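Local coordinates for DUF1881 domain-containing protein (Neurospora crassa, PDB 5Z6D) that is of uncertain cellular role but pairs a betagamma-crystallin domain, whose calcium site is made inoperative by the domain interface, with an Ig-like domain, at residues 112-115 with 116-119. The protein carries 1 engineered substitution. Sequence-based numbering, arbitrary orientation.
Sequences VDAR and DVGT
With chi1 at -59°, Thr119 sets OG1 beside its own backbone N and CG2 anti to it, and both branches come up to Asp113, whose side chain runs alongside in the same direction. Asp113 OD1 lies 3.3 Å from Thr119 OG1 and also touches the threonine methyl, CG2. A water 2.8 Å from Thr119 OG1 also reaches Ala114 O, to which it donates weakly, tying the threonine to the first half of the loop. Ala114 turns its methyl into the bend, where CB rests 3.6 Å from CG2 of Val117. Its carbonyl closes the turn: Gly118 N lies 2.9 Å from Ala114 O, but the bond is weak, bent to 129° at the hydrogen. The positive phi of Gly118 would press any CB against the preceding carbonyl oxygen, which accounts for glycine here. At the bend, a chi1 of 54° tucks the Asp116 carboxylate back over its own main chain. Val117 N thus meets Asp116 OD1 at 2.7 Å, approaching from above the carboxylate plane, while OD2 accepts the amide of Ile135. Were Asp116 replaced by an alanine, the amides of Val117 and Ile135 would probably each lose a carboxylate acceptor, and with it the loop its tie to strand 131-136. Val117 itself packs on Leu132 and Ile135, and its carbonyl accepts a bond from the indole of Trp55, whose strand 50-55 belongs to the betagamma-crystallin sheet. Asp113 centres an inverse gamma turn, in which Ala114 N bonds weakly to Val112 O, and the whole forms the loop of a beta-hairpin between antiparallel strands 108-112 and 120-123, its Trp55 bond consistent with a place in the interface between the Ig-like and crystallin domains.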
loop_
_atom_site.group_PDB
_atom_site.type_symbol
_atom_site.label_atom_id
_atom_site.label_comp_id
_atom_site.label_asym_id
_atom_site.label_seq_id
_atom_site.Cartn_x
_atom_site.Cartn_y
_atom_site.Cartn_z
ATOM N N VAL A 112 3.119 -3.483 -10.481
ATOM C CA VAL A 112 4.212 -3.291 -9.557
ATOM C C VAL A 112 4.425 -4.605 -8.823
ATOM O O VAL A 112 3.544 -5.053 -8.094
ATOM C CB VAL A 112 3.905 -2.158 -8.547
ATOM C CG1 VAL A 112 5.083 -1.946 -7.629
ATOM C CG2 VAL A 112 3.575 -0.860 -9.267
ATOM N N ASP A 113 5.566 -5.254 -9.054
ATOM C CA ASP A 113 5.761 -6.590 -8.508
ATOM C C ASP A 113 6.332 -6.544 -7.104
ATOM O O ASP A 113 7.473 -6.944 -6.877
ATOM C CB ASP A 113 6.683 -7.412 -9.407
ATOM C CG ASP A 113 5.934 -8.130 -10.505
ATOM O OD1 ASP A 113 4.686 -8.171 -10.445
ATOM O OD2 ASP A 113 6.596 -8.666 -11.420
ATOM N N ALA A 114 5.542 -6.036 -6.165
ATOM C CA ALA A 114 5.992 -5.897 -4.792
ATOM C C ALA A 114 6.122 -7.251 -4.114
ATOM O O ALA A 114 5.141 -7.983 -3.974
ATOM C CB ALA A 114 5.035 -5.023 -4.023
ATOM N N ARG A 115 7.328 -7.582 -3.673
ATOM C CA ARG A 115 7.546 -8.924 -3.167
ATOM C C ARG A 115 7.070 -9.070 -1.723
ATOM O O ARG A 115 6.781 -10.186 -1.283
ATOM C CB ARG A 115 9.019 -9.305 -3.311
ATOM C CG ARG A 115 9.452 -9.391 -4.768
ATOM C CD ARG A 115 10.885 -9.873 -4.916
ATOM N NE ARG A 115 11.014 -11.317 -4.728
ATOM C CZ ARG A 115 12.057 -12.031 -5.144
ATOM N NH1 ARG A 115 13.057 -11.438 -5.782
ATOM N NH2 ARG A 115 12.097 -13.340 -4.927
ATOM N N ASP A 116 6.947 -7.955 -1.000
ATOM C CA ASP A 116 6.504 -8.028 0.388
ATOM C C ASP A 116 4.974 -8.051 0.480
ATOM O O ASP A 116 4.411 -8.945 1.111
ATOM C CB ASP A 116 7.104 -6.885 1.247
ATOM C CG ASP A 116 6.847 -5.479 0.683
ATOM O OD1 ASP A 116 6.291 -5.348 -0.425
ATOM O OD2 ASP A 116 7.223 -4.491 1.370
ATOM N N VAL A 117 4.296 -7.117 -0.184
ATOM C CA VAL A 117 2.846 -7.030 -0.055
ATOM C C VAL A 117 2.101 -7.752 -1.180
ATOM O O VAL A 117 0.896 -7.957 -1.102
ATOM C CB VAL A 117 2.357 -5.558 -0.009
ATOM C CG1 VAL A 117 2.915 -4.836 1.213
ATOM C CG2 VAL A 117 2.734 -4.830 -1.290
ATOM N N GLY A 118 2.811 -8.149 -2.231
ATOM C CA GLY A 118 2.180 -8.854 -3.334
ATOM C C GLY A 118 2.012 -7.970 -4.549
ATOM O O GLY A 118 1.987 -6.747 -4.422
ATOM N N THR A 119 1.916 -8.589 -5.722
ATOM C CA THR A 119 1.735 -7.869 -6.978
ATOM C C THR A 119 0.514 -6.952 -6.953
ATOM O O THR A 119 -0.575 -7.353 -6.511
ATOM C CB THR A 119 1.597 -8.856 -8.155
ATOM O OG1 THR A 119 2.777 -9.665 -8.227
ATOM C CG2 THR A 119 1.414 -8.110 -9.476
HETATM O O HOH W 1 5.092 -9.459 -6.685
#